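Local coordinates for putative metal binding protein (Coccidioides immitis, PDB 3CVG), which probably binds metal ions as a periplasmic-type solute-binding protein of the PBP superfamily, at residues Leu22-Gly27 against Lys252-Trp257; Ala57-Asp62 against Gly73-Gly78; Val65-Leu70 against His238-Ala243. All coordinates share one frame; numbering follows the deposited sequence.

Contact 1. Residues Leu22-Gly27 against Lys252-Trp257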
ATOM      1  N   LEU A  22       5.178 -15.979 -16.338  1.00 47.25           N
ATOM      2  CA  LEU A  22       5.299 -14.713 -15.619  1.00 45.07           C
ATOM      3  C   LEU A  22       4.769 -14.848 -14.197  1.00 44.75           C
ATOM      4  O   LEU A  22       3.570 -15.038 -13.982  1.00 43.94           O
ATOM      5  CB  LEU A  22       4.540 -13.594 -16.354  1.00 44.75           C
ATOM      6  CG  LEU A  22       4.576 -12.197 -15.707  1.00 44.35           C
ATOM      7  CD1 LEU A  22       6.017 -11.758 -15.510  1.00 43.82           C
ATOM      8  CD2 LEU A  22       3.831 -11.197 -16.577  1.00 44.32           C
ATOM      9  N   ARG A  23       5.679 -14.748 -13.230  1.00 44.15           N
ATOM     10  CA  ARG A  23       5.332 -14.850 -11.818  1.00 42.95           C
ATOM     11  C   ARG A  23       5.565 -13.495 -11.154  1.00 42.14           C
ATOM     12  O   ARG A  23       6.666 -12.941 -11.222  1.00 41.72           O
ATOM     13  CB  ARG A  23       6.197 -15.917 -11.151  1.00 43.76           C
ATOM     14  CG  ARG A  23       6.043 -17.308 -11.753  1.00 44.57           C
ATOM     15  CD  ARG A  23       7.211 -18.185 -11.348  1.00 45.31           C
ATOM     16  NE  ARG A  23       8.461 -17.653 -11.881  1.00 46.35           N
ATOM     17  CZ  ARG A  23       9.667 -17.962 -11.417  1.00 47.29           C
ATOM     18  NH1 ARG A  23       9.796 -18.807 -10.403  1.00 47.45           N
ATOM     19  NH2 ARG A  23      10.747 -17.418 -11.964  1.00 46.98           N
ATOM     20  N   ILE A  24       4.526 -12.971 -10.509  1.00 40.88           N
ATOM     21  CA  ILE A  24       4.600 -11.669  -9.856  1.00 40.44           C
ATOM     22  C   ILE A  24       4.358 -11.752  -8.353  1.00 40.29           C
ATOM     23  O   ILE A  24       3.366 -12.329  -7.906  1.00 41.55           O
ATOM     24  CB  ILE A  24       3.545 -10.695 -10.432  1.00 39.79           C
ATOM     25  CG1 ILE A  24       3.585 -10.708 -11.959  1.00 38.75           C
ATOM     26  CG2 ILE A  24       3.809  -9.287  -9.927  1.00 40.50           C
ATOM     27  CD1 ILE A  24       2.426  -9.964 -12.602  1.00 38.98           C
ATOM     28  N   GLY A  25       5.268 -11.169  -7.580  1.00 38.11           N
ATOM     29  CA  GLY A  25       5.118 -11.158  -6.139  1.00 36.65           C
ATOM     30  C   GLY A  25       4.617  -9.787  -5.726  1.00 36.12           C
ATOM     31  O   GLY A  25       5.196  -8.767  -6.103  1.00 35.73           O
ATOM     32  N   ASN A  26       3.533  -9.747  -4.964  1.00 35.39           N
ATOM     33  CA  ASN A  26       2.976  -8.474  -4.528  1.00 33.95           C
ATOM     34  C   ASN A  26       2.003  -8.687  -3.388  1.00 33.19           C
ATOM     35  O   ASN A  26       1.612  -9.815  -3.093  1.00 31.76           O
ATOM     36  CB  ASN A  26       2.255  -7.782  -5.690  1.00 34.65           C
ATOM     37  CG  ASN A  26       1.589  -6.478  -5.271  1.00 36.03           C
ATOM     38  OD1 ASN A  26       2.247  -5.557  -4.778  1.00 35.80           O
ATOM     39  ND2 ASN A  26       0.278  -6.397  -5.461  1.00 36.14           N
ATOM     40  N   GLY A  27       1.610  -7.595  -2.747  1.00 33.34           N
ATOM     41  CA  GLY A  27       0.675  -7.700  -1.647  1.00 32.21           C
ATOM     42  C   GLY A  27      -0.664  -7.049  -1.929  1.00 30.74           C
ATOM     43  O   GLY A  27      -1.613  -7.714  -2.347  1.00 30.57           O
ATOM     44  N   LYS A 252      10.864  -8.443 -18.830  1.00 43.49           N
ATOM     45  CA  LYS A 252      11.293  -7.205 -19.464  1.00 43.46           C
ATOM     46  C   LYS A 252      10.122  -6.661 -20.280  1.00 42.58           C
ATOM     47  O   LYS A 252       9.916  -5.451 -20.368  1.00 41.36           O
ATOM     48  CB  LYS A 252      12.488  -7.478 -20.383  1.00 45.22           C
ATOM     49  CG  LYS A 252      13.206  -6.234 -20.882  1.00 47.59           C
ATOM     50  CD  LYS A 252      13.918  -5.522 -19.741  1.00 49.76           C
ATOM     51  CE  LYS A 252      14.743  -4.351 -20.246  1.00 49.18           C
ATOM     52  NZ  LYS A 252      15.426  -3.653 -19.121  1.00 50.35           N
ATOM     53  N   GLU A 253       9.361  -7.575 -20.877  1.00 42.22           N
ATOM     54  CA  GLU A 253       8.197  -7.212 -21.677  1.00 42.12           C
ATOM     55  C   GLU A 253       7.119  -6.622 -20.778  1.00 40.97           C
ATOM     56  O   GLU A 253       6.552  -5.570 -21.079  1.00 40.54           O
ATOM     57  CB  GLU A 253       7.631  -8.444 -22.386  1.00 42.84           C
ATOM     58  CG  GLU A 253       8.480  -8.952 -23.529  1.00 46.19           C
ATOM     59  CD  GLU A 253       8.451  -8.023 -24.725  1.00 47.56           C
ATOM     60  OE1 GLU A 253       7.356  -7.822 -25.299  1.00 48.48           O
ATOM     61  OE2 GLU A 253       9.521  -7.495 -25.089  1.00 49.03           O
ATOM     62  N   PHE A 254       6.833  -7.310 -19.678  1.00 39.19           N
ATOM     63  CA  PHE A 254       5.823  -6.838 -18.746  1.00 39.66           C
ATOM     64  C   PHE A 254       6.217  -5.470 -18.203  1.00 38.22           C
ATOM     65  O   PHE A 254       5.401  -4.550 -18.167  1.00 38.23           O
ATOM     66  CB  PHE A 254       5.651  -7.816 -17.581  1.00 40.04           C
ATOM     67  CG  PHE A 254       4.577  -7.408 -16.613  1.00 41.28           C
ATOM     68  CD1 PHE A 254       3.257  -7.292 -17.035  1.00 39.78           C
ATOM     69  CD2 PHE A 254       4.886  -7.111 -15.291  1.00 41.35           C
ATOM     70  CE1 PHE A 254       2.257  -6.882 -16.157  1.00 39.83           C
ATOM     71  CE2 PHE A 254       3.890  -6.699 -14.403  1.00 40.73           C
ATOM     72  CZ  PHE A 254       2.572  -6.586 -14.841  1.00 38.95           C
ATOM     73  N   ALA A 255       7.472  -5.339 -17.785  1.00 37.56           N
ATOM     74  CA  ALA A 255       7.953  -4.072 -17.245  1.00 37.22           C
ATOM     75  C   ALA A 255       7.669  -2.926 -18.219  1.00 36.74           C
ATOM     76  O   ALA A 255       7.048  -1.925 -17.848  1.00 34.38           O
ATOM     77  CB  ALA A 255       9.448  -4.161 -16.950  1.00 37.86           C
ATOM     78  N   LYS A 256       8.120  -3.082 -19.462  1.00 37.11           N
ATOM     79  CA  LYS A 256       7.918  -2.072 -20.504  1.00 37.96           C
ATOM     80  C   LYS A 256       6.441  -1.768 -20.735  1.00 36.71           C
ATOM     81  O   LYS A 256       6.037  -0.607 -20.833  1.00 36.70           O
ATOM     82  CB  LYS A 256       8.539  -2.549 -21.823  1.00 40.80           C
ATOM     83  CG  LYS A 256       9.942  -2.035 -22.099  1.00 43.38           C
ATOM     84  CD  LYS A 256       9.920  -0.537 -22.369  1.00 46.92           C
ATOM     85  CE  LYS A 256      11.241  -0.045 -22.952  1.00 46.97           C
ATOM     86  NZ  LYS A 256      11.132   1.381 -23.378  1.00 47.89           N
ATOM     87  N   TRP A 257       5.643  -2.822 -20.839  1.00 35.32           N
ATOM     88  CA  TRP A 257       4.207  -2.681 -21.064  1.00 35.00           C
ATOM     89  C   TRP A 257       3.523  -1.928 -19.916  1.00 34.50           C
ATOM     90  O   TRP A 257       2.718  -1.018 -20.135  1.00 31.90           O
ATOM     91  CB  TRP A 257       3.569  -4.061 -21.209  1.00 36.01           C
ATOM     92  CG  TRP A 257       2.087  -4.012 -21.343  1.00 36.84           C
ATOM     93  CD1 TRP A 257       1.371  -3.815 -22.486  1.00 36.56           C
ATOM     94  CD2 TRP A 257       1.133  -4.113 -20.280  1.00 38.54           C
ATOM     95  NE1 TRP A 257       0.023  -3.786 -22.203  1.00 38.90           N
ATOM     96  CE2 TRP A 257      -0.151  -3.966 -20.855  1.00 37.78           C
ATOM     97  CE3 TRP A 257       1.236  -4.311 -18.894  1.00 37.25           C
ATOM     98  CZ2 TRP A 257      -1.324  -4.008 -20.093  1.00 38.26           C
ATOM     99  CZ3 TRP A 257       0.070  -4.352 -18.137  1.00 38.43           C
ATOM    100  CH2 TRP A 257      -1.195  -4.200 -18.741  1.00 38.17           C
TER
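Leu22 sets its CD2 methyl against the root of the Phe254 side chain, with Leu22 CD2 3.9 Å from Phe254 CG and 4.0 Å from Phe254 CB. The same methyl is 4.3 Å from the centroid of the ring, 29° off its normal, an off-centre CH-pi contact in which the two side chains cross at about a right angle. Further along the ring, the CD1 methyl of Ile24 takes the other end, 4.0 Å from Phe254 CE2 and 4.1 Å from Phe254 CZ. Both methyls approach obliquely and from the same side of the ring plane, so the phenyl group lies along two successive inward residues of the strand. Phe254 reaches them because its CG stands anti to the backbone N (chi1 -178°), which carries the ring straight off the helix and against the strand. Leu22 reaches across in the same extended way, whereas Ile24 comes from the opposite direction and uses the far end of its CG1 branch. The contact is wholly apolar and buried, with dispersion and the exclusion of water as its evident sources of cohesion. The alternation of the strand sends Leu22 and Ile24 to helix 248-259 and Arg23 to the reverse side of the sheet, where it forms a salt bridge with Asp76. Phe42 of helix 34-47 meets the Phe254 ring edge-to-face and also touches Leu22, while Leu239 of strand 234-241 packs on Phe254. Helix 248-259 thus lies beside helix 34-47 on one face of the sheet, next to strand 20-26, which runs between strands 55-60 and 77-80, an arrangement consistent with the alpha/beta lobe of a periplasmic binding protein.

Contact 2. Residues Ala57-Asp62 against Gly73-Gly78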
ATOM      1  N   ALA A  57       1.021 -15.990 -12.944  1.00 43.23           N
ATOM      2  CA  ALA A  57       0.767 -16.341 -11.553  1.00 43.12           C
ATOM      3  C   ALA A  57       1.172 -15.227 -10.598  1.00 42.62           C
ATOM      4  O   ALA A  57       2.211 -14.585 -10.775  1.00 41.95           O
ATOM      5  CB  ALA A  57       1.505 -17.631 -11.195  1.00 44.36           C
ATOM      6  N   TRP A  58       0.334 -15.005  -9.587  1.00 42.17           N
ATOM      7  CA  TRP A  58       0.574 -13.983  -8.577  1.00 41.40           C
ATOM      8  C   TRP A  58       0.853 -14.599  -7.209  1.00 42.05           C
ATOM      9  O   TRP A  58       0.032 -15.337  -6.668  1.00 41.06           O
ATOM     10  CB  TRP A  58      -0.631 -13.032  -8.471  1.00 40.03           C
ATOM     11  CG  TRP A  58      -0.659 -12.241  -7.181  1.00 38.96           C
ATOM     12  CD1 TRP A  58       0.379 -11.551  -6.618  1.00 38.02           C
ATOM     13  CD2 TRP A  58      -1.767 -12.098  -6.276  1.00 38.76           C
ATOM     14  NE1 TRP A  58      -0.011 -10.995  -5.424  1.00 38.26           N
ATOM     15  CE2 TRP A  58      -1.322 -11.316  -5.188  1.00 37.82           C
ATOM     16  CE3 TRP A  58      -3.091 -12.557  -6.281  1.00 38.65           C
ATOM     17  CZ2 TRP A  58      -2.153 -10.983  -4.110  1.00 37.72           C
ATOM     18  CZ3 TRP A  58      -3.918 -12.225  -5.207  1.00 38.74           C
ATOM     19  CH2 TRP A  58      -3.444 -11.445  -4.139  1.00 38.08           C
ATOM     20  N   TYR A  59       2.026 -14.289  -6.667  1.00 42.62           N
ATOM     21  CA  TYR A  59       2.438 -14.764  -5.348  1.00 42.46           C
ATOM     22  C   TYR A  59       2.223 -13.639  -4.339  1.00 41.53           C
ATOM     23  O   TYR A  59       2.721 -12.527  -4.524  1.00 40.72           O
ATOM     24  CB  TYR A  59       3.913 -15.158  -5.366  1.00 43.49           C
ATOM     25  CG  TYR A  59       4.170 -16.503  -5.992  1.00 44.99           C
ATOM     26  CD1 TYR A  59       4.138 -17.666  -5.222  1.00 45.22           C
ATOM     27  CD2 TYR A  59       4.427 -16.619  -7.355  1.00 44.18           C
ATOM     28  CE1 TYR A  59       4.361 -18.916  -5.797  1.00 45.73           C
ATOM     29  CE2 TYR A  59       4.648 -17.861  -7.939  1.00 45.97           C
ATOM     30  CZ  TYR A  59       4.615 -19.004  -7.157  1.00 45.17           C
ATOM     31  OH  TYR A  59       4.842 -20.225  -7.742  1.00 45.59           O
ATOM     32  N   LYS A  60       1.480 -13.934  -3.278  1.00 40.72           N
ATOM     33  CA  LYS A  60       1.183 -12.948  -2.246  1.00 40.78           C
ATOM     34  C   LYS A  60       2.361 -12.779  -1.298  1.00 40.64           C
ATOM     35  O   LYS A  60       2.773 -13.732  -0.632  1.00 40.05           O
ATOM     36  CB  LYS A  60      -0.055 -13.375  -1.460  1.00 41.47           C
ATOM     37  CG  LYS A  60      -0.542 -12.361  -0.450  1.00 44.33           C
ATOM     38  CD  LYS A  60      -1.882 -12.791   0.133  1.00 46.07           C
ATOM     39  CE  LYS A  60      -2.504 -11.692   0.985  1.00 48.41           C
ATOM     40  NZ  LYS A  60      -3.874 -12.058   1.451  1.00 50.18           N
ATOM     41  N   SER A  61       2.893 -11.561  -1.231  1.00 39.04           N
ATOM     42  CA  SER A  61       4.032 -11.284  -0.369  1.00 38.90           C
ATOM     43  C   SER A  61       4.239  -9.794  -0.119  1.00 38.19           C
ATOM     44  O   SER A  61       4.004  -8.965  -1.003  1.00 38.29           O
ATOM     45  CB  SER A  61       5.298 -11.877  -0.991  1.00 38.46           C
ATOM     46  OG  SER A  61       5.461 -11.429  -2.327  1.00 41.22           O
ATOM     47  N   ASP A  62       4.669  -9.454   1.093  1.00 36.80           N
ATOM     48  CA  ASP A  62       4.920  -8.057   1.412  1.00 35.48           C
ATOM     49  C   ASP A  62       6.217  -7.684   0.700  1.00 34.02           C
ATOM     50  O   ASP A  62       6.851  -8.542   0.084  1.00 34.40           O
ATOM     51  CB  ASP A  62       5.029  -7.850   2.934  1.00 37.24           C
ATOM     52  CG  ASP A  62       6.279  -8.471   3.543  1.00 36.51           C
ATOM     53  OD1 ASP A  62       7.077  -9.093   2.813  1.00 38.43           O
ATOM     54  OD2 ASP A  62       6.459  -8.328   4.769  1.00 35.99           O
ATOM     55  N   GLY A  73      14.665 -16.470  -6.929  1.00 43.82           N
ATOM     56  CA  GLY A  73      14.000 -16.786  -8.181  1.00 43.19           C
ATOM     57  C   GLY A  73      12.618 -17.409  -8.081  1.00 43.07           C
ATOM     58  O   GLY A  73      12.202 -18.131  -8.988  1.00 43.99           O
ATOM     59  N   ILE A  74      11.899 -17.147  -6.995  1.00 42.52           N
ATOM     60  CA  ILE A  74      10.558 -17.700  -6.842  1.00 42.15           C
ATOM     61  C   ILE A  74       9.595 -16.954  -7.761  1.00 42.19           C
ATOM     62  O   ILE A  74       8.640 -17.534  -8.286  1.00 40.70           O
ATOM     63  CB  ILE A  74      10.058 -17.589  -5.393  1.00 42.92           C
ATOM     64  CG1 ILE A  74      11.022 -18.323  -4.450  1.00 43.56           C
ATOM     65  CG2 ILE A  74       8.653 -18.170  -5.285  1.00 43.12           C
ATOM     66  CD1 ILE A  74      11.215 -19.793  -4.774  1.00 43.24           C
ATOM     67  N   VAL A  75       9.853 -15.661  -7.947  1.00 41.39           N
ATOM     68  CA  VAL A  75       9.033 -14.839  -8.830  1.00 41.64           C
ATOM     69  C   VAL A  75       9.943 -14.140  -9.834  1.00 40.85           C
ATOM     70  O   VAL A  75      11.158 -14.080  -9.640  1.00 41.51           O
ATOM     71  CB  VAL A  75       8.228 -13.775  -8.048  1.00 41.86           C
ATOM     72  CG1 VAL A  75       7.279 -14.460  -7.077  1.00 42.43           C
ATOM     73  CG2 VAL A  75       9.176 -12.834  -7.314  1.00 41.99           C
ATOM     74  N   ASP A  76       9.357 -13.621 -10.906  1.00 39.73           N
ATOM     75  CA  ASP A  76      10.125 -12.939 -11.945  1.00 41.24           C
ATOM     76  C   ASP A  76      10.143 -11.429 -11.729  1.00 39.70           C
ATOM     77  O   ASP A  76      11.140 -10.753 -12.003  1.00 38.78           O
ATOM     78  CB  ASP A  76       9.524 -13.253 -13.314  1.00 42.10           C
ATOM     79  CG  ASP A  76       9.424 -14.736 -13.570  1.00 43.64           C
ATOM     80  OD1 ASP A  76      10.485 -15.390 -13.662  1.00 45.41           O
ATOM     81  OD2 ASP A  76       8.289 -15.245 -13.668  1.00 44.38           O
ATOM     82  N   VAL A  77       9.024 -10.907 -11.245  1.00 39.68           N
ATOM     83  CA  VAL A  77       8.903  -9.486 -10.977  1.00 38.27           C
ATOM     84  C   VAL A  77       8.208  -9.283  -9.648  1.00 38.06           C
ATOM     85  O   VAL A  77       7.644 -10.218  -9.080  1.00 37.94           O
ATOM     86  CB  VAL A  77       8.094  -8.769 -12.079  1.00 38.52           C
ATOM     87  CG1 VAL A  77       8.889  -8.747 -13.374  1.00 38.50           C
ATOM     88  CG2 VAL A  77       6.764  -9.470 -12.288  1.00 38.69           C
ATOM     89  N   GLY A  78       8.264  -8.055  -9.147  1.00 37.17           N
ATOM     90  CA  GLY A  78       7.620  -7.756  -7.888  1.00 35.79           C
ATOM     91  C   GLY A  78       7.208  -6.306  -7.827  1.00 34.96           C
ATOM     92  O   GLY A  78       7.975  -5.414  -8.190  1.00 35.82           O
TER
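Tyr59 meets Val75 from its first side-chain carbon onward: Tyr59 CB is 3.8 Å from Val75 CG1, and Tyr59 CG lies 3.9 Å from the same methyl. The tightest approach comes one atom further, where Tyr59 CD2 is 3.6 Å from Val75 CG1. A single methyl therefore sits obliquely against the base of the ring, and the two side chains slide past each other in opposite directions. The next atom, Tyr59 CE2, passes 4.0 Å from the backbone carbonyl Ile74 O, a van der Waals neighbour. Ile74 CG2 stands over one face of the ring, 4.4 Å from Tyr59 CE1. Both methyls, of Ile74 and of Val75, are on the same side of the aromatic plane. The ring owes its course to a CG placed anti to the carbonyl carbon (chi1 -78°), and Val75 presents CG1 by the same kind of rotation (chi1 -62°). The segment that receives the tyrosine is the turn leaving helix 63-71: Gly73, with positive phi, is the C-prime residue of a Schellman motif, in which Ile74 N bonds back to Tyr69 O. Val75 also packs on Tyr69 and Leu70 of that helix, so it is wedged between the helix and the tyrosine. Arg23 of the intervening strand 20-26 touches Tyr59 and hydrogen-bonds to Gly73 O. With aliphatic methyls on an aromatic ring as its substance, the contact depends on close fit and burial of carbon; directional bonds nearby include those of the arginine and of the turn's backbone, and the tyrosine, partly exposed, lays the carbons of its ring on the turn.

Contact 3. Residues Val65-Leu70 against His238-Ala243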
ATOM      1  N   VAL A  65       9.453  -9.922   1.441  1.00 30.04           N
ATOM      2  CA  VAL A  65       9.385 -11.269   0.885  1.00 32.20           C
ATOM      3  C   VAL A  65       9.478 -11.255  -0.631  1.00 31.76           C
ATOM      4  O   VAL A  65      10.155 -12.093  -1.227  1.00 34.20           O
ATOM      5  CB  VAL A  65       8.083 -11.976   1.302  1.00 32.18           C
ATOM      6  CG1 VAL A  65       8.129 -13.441   0.884  1.00 32.44           C
ATOM      7  CG2 VAL A  65       7.893 -11.855   2.798  1.00 32.83           C
ATOM      8  N   THR A  66       8.788 -10.306  -1.255  1.00 32.84           N
ATOM      9  CA  THR A  66       8.816 -10.177  -2.706  1.00 31.56           C
ATOM     10  C   THR A  66      10.273 -10.105  -3.154  1.00 31.99           C
ATOM     11  O   THR A  66      10.691 -10.805  -4.077  1.00 33.09           O
ATOM     12  CB  THR A  66       8.070  -8.899  -3.163  1.00 31.68           C
ATOM     13  OG1 THR A  66       6.668  -9.046  -2.900  1.00 30.85           O
ATOM     14  CG2 THR A  66       8.283  -8.647  -4.646  1.00 29.66           C
ATOM     15  N   ILE A  67      11.048  -9.259  -2.492  1.00 32.16           N
ATOM     16  CA  ILE A  67      12.456  -9.120  -2.837  1.00 33.79           C
ATOM     17  C   ILE A  67      13.197 -10.422  -2.531  1.00 34.74           C
ATOM     18  O   ILE A  67      14.131 -10.788  -3.242  1.00 35.21           O
ATOM     19  CB  ILE A  67      13.090  -7.938  -2.077  1.00 32.63           C
ATOM     20  CG1 ILE A  67      12.463  -6.628  -2.570  1.00 33.19           C
ATOM     21  CG2 ILE A  67      14.605  -7.934  -2.273  1.00 32.57           C
ATOM     22  CD1 ILE A  67      12.863  -5.397  -1.785  1.00 31.48           C
ATOM     23  N   ASN A  68      12.771 -11.124  -1.481  1.00 36.11           N
ATOM     24  CA  ASN A  68      13.396 -12.398  -1.119  1.00 37.91           C
ATOM     25  C   ASN A  68      13.107 -13.419  -2.217  1.00 38.45           C
ATOM     26  O   ASN A  68      13.964 -14.247  -2.554  1.00 38.88           O
ATOM     27  CB  ASN A  68      12.859 -12.929   0.219  1.00 39.74           C
ATOM     28  CG  ASN A  68      13.366 -12.140   1.411  1.00 40.83           C
ATOM     29  OD1 ASN A  68      14.529 -11.748   1.460  1.00 40.78           O
ATOM     30  ND2 ASN A  68      12.494 -11.920   2.391  1.00 43.21           N
ATOM     31  N   TYR A  69      11.893 -13.358  -2.763  1.00 37.40           N
ATOM     32  CA  TYR A  69      11.493 -14.255  -3.840  1.00 37.30           C
ATOM     33  C   TYR A  69      12.310 -13.966  -5.092  1.00 36.72           C
ATOM     34  O   TYR A  69      12.783 -14.886  -5.759  1.00 36.77           O
ATOM     35  CB  TYR A  69      10.006 -14.091  -4.170  1.00 37.37           C
ATOM     36  CG  TYR A  69       9.060 -14.693  -3.163  1.00 39.24           C
ATOM     37  CD1 TYR A  69       9.490 -15.668  -2.263  1.00 39.11           C
ATOM     38  CD2 TYR A  69       7.717 -14.327  -3.145  1.00 39.51           C
ATOM     39  CE1 TYR A  69       8.605 -16.262  -1.374  1.00 41.19           C
ATOM     40  CE2 TYR A  69       6.822 -14.915  -2.264  1.00 40.83           C
ATOM     41  CZ  TYR A  69       7.272 -15.881  -1.380  1.00 41.19           C
ATOM     42  OH  TYR A  69       6.385 -16.467  -0.507  1.00 41.33           O
ATOM     43  N   LEU A  70      12.464 -12.686  -5.417  1.00 36.51           N
ATOM     44  CA  LEU A  70      13.234 -12.300  -6.594  1.00 36.81           C
ATOM     45  C   LEU A  70      14.658 -12.810  -6.434  1.00 38.35           C
ATOM     46  O   LEU A  70      15.296 -13.220  -7.403  1.00 37.50           O
ATOM     47  CB  LEU A  70      13.243 -10.776  -6.757  1.00 35.30           C
ATOM     48  CG  LEU A  70      11.894 -10.121  -7.074  1.00 36.71           C
ATOM     49  CD1 LEU A  70      12.012  -8.610  -6.924  1.00 35.87           C
ATOM     50  CD2 LEU A  70      11.455 -10.493  -8.487  1.00 34.56           C
ATOM     51  N   HIS A 238       6.370   0.378  -7.213  1.00 24.25           N
ATOM     52  CA  HIS A 238       7.354   0.187  -8.270  1.00 25.70           C
ATOM     53  C   HIS A 238       7.454  -1.293  -8.623  1.00 27.76           C
ATOM     54  O   HIS A 238       7.180  -2.164  -7.787  1.00 25.72           O
ATOM     55  CB  HIS A 238       8.748   0.667  -7.834  1.00 23.80           C
ATOM     56  CG  HIS A 238       8.928   2.150  -7.868  1.00 22.58           C
ATOM     57  ND1 HIS A 238       8.412   2.987  -6.899  1.00 23.20           N
ATOM     58  CD2 HIS A 238       9.577   2.949  -8.748  1.00 22.16           C
ATOM     59  CE1 HIS A 238       8.739   4.237  -7.183  1.00 25.19           C
ATOM     60  NE2 HIS A 238       9.444   4.239  -8.300  1.00 23.73           N
ATOM     61  N   LEU A 239       7.842  -1.577  -9.867  1.00 29.23           N
ATOM     62  CA  LEU A 239       8.017  -2.954 -10.308  1.00 30.06           C
ATOM     63  C   LEU A 239       9.509  -3.256 -10.318  1.00 30.94           C
ATOM     64  O   LEU A 239      10.317  -2.413 -10.716  1.00 29.39           O
ATOM     65  CB  LEU A 239       7.468  -3.162 -11.719  1.00 33.64           C
ATOM     66  CG  LEU A 239       7.653  -4.591 -12.243  1.00 33.93           C
ATOM     67  CD1 LEU A 239       6.651  -5.504 -11.566  1.00 35.40           C
ATOM     68  CD2 LEU A 239       7.452  -4.636 -13.747  1.00 36.97           C
ATOM     69  N   LEU A 240       9.873  -4.452  -9.871  1.00 30.57           N
ATOM     70  CA  LEU A 240      11.270  -4.861  -9.852  1.00 31.43           C
ATOM     71  C   LEU A 240      11.446  -6.061 -10.767  1.00 32.39           C
ATOM     72  O   LEU A 240      10.679  -7.019 -10.693  1.00 32.84           O
ATOM     73  CB  LEU A 240      11.711  -5.239  -8.435  1.00 29.63           C
ATOM     74  CG  LEU A 240      11.791  -4.126  -7.382  1.00 27.82           C
ATOM     75  CD1 LEU A 240      12.162  -4.726  -6.028  1.00 27.19           C
ATOM     76  CD2 LEU A 240      12.821  -3.088  -7.807  1.00 28.24           C
ATOM     77  N   VAL A 241      12.437  -5.991 -11.646  1.00 33.08           N
ATOM     78  CA  VAL A 241      12.728  -7.089 -12.555  1.00 35.23           C
ATOM     79  C   VAL A 241      13.882  -7.875 -11.947  1.00 36.51           C
ATOM     80  O   VAL A 241      14.972  -7.339 -11.744  1.00 37.82           O
ATOM     81  CB  VAL A 241      13.128  -6.573 -13.955  1.00 35.33           C
ATOM     82  CG1 VAL A 241      13.646  -7.720 -14.814  1.00 35.51           C
ATOM     83  CG2 VAL A 241      11.922  -5.920 -14.621  1.00 34.99           C
ATOM     84  N   GLY A 242      13.625  -9.142 -11.643  1.00 38.05           N
ATOM     85  CA  GLY A 242      14.645  -9.983 -11.048  1.00 39.85           C
ATOM     86  C   GLY A 242      15.847 -10.181 -11.947  1.00 41.04           C
ATOM     87  O   GLY A 242      15.700 -10.393 -13.150  1.00 41.48           O
ATOM     88  N   ALA A 243      17.043 -10.109 -11.367  1.00 42.64           N
ATOM     89  CA  ALA A 243      18.276 -10.283 -12.127  1.00 44.92           C
ATOM     90  C   ALA A 243      18.461 -11.737 -12.558  1.00 46.48           C
ATOM     91  O   ALA A 243      18.911 -12.012 -13.673  1.00 47.15           O
ATOM     92  CB  ALA A 243      19.473  -9.831 -11.299  1.00 44.09           C
TER
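Aliphatic contact of Leu240 with Leu70 and Ile67 makes up most of this interface. Leu240 CB is 3.7 Å from Leu70 CD1, and its CD1 methyl also comes to 4.0 Å from Leu70 CD1, the two leucines crossing at about a right angle. The same Leu240 CD1 also meets Ile67, whose CG1 is 4.0 Å away. Leu70 has CG anti to the carbonyl carbon (chi1 -66°), which swings its forked end over the strand so that each methyl finds a different target. The second kind of contact is side chain against backbone: Leu70 CD2 rests 4.1 Å from both Gly242 N and Gly242 CA. Lacking a side chain, Gly242 lets the helix come close here, the CA atoms of Leu70 and Gly242 being 5.2 Å apart, against 8.3 Å between those of Ile67 and Leu240. Around this core, Glu86 and Ser89 of helix 83-91 touch Leu240, and the backbone of Gly242 pairs with Asp76. Such helix-on-strand packing is consistent with an alpha/beta lobe of the periplasmic binding protein fold. Helix 63-71 is seated on strand 234-241 by shape and hydrophobic burial, while the strand's main-chain polar groups turn to neighbouring strands and loops.

How the contacts relate
From the N terminus, strand 20-26 opens the widest loop, which contact 1 closes on helix 248-259 with 224 residues in between. Both other contacts are nested inside it. Strand 55-60 comes next and soon meets the turn before strand 77-80, so contact 2 closes a short loop filled almost entirely by helix 63-71. That helix itself awaits strand 234-241, far along the chain, so contacts 2 and 3 cross. Contact 1 packs a helix on one face of the sheet, while helix 63-71 of contact 3 lies on the opposite face. Strand pairing joins the sites: Ile24 with Tyr59, and Gly78 with Leu240, within the probable binding-protein lobe.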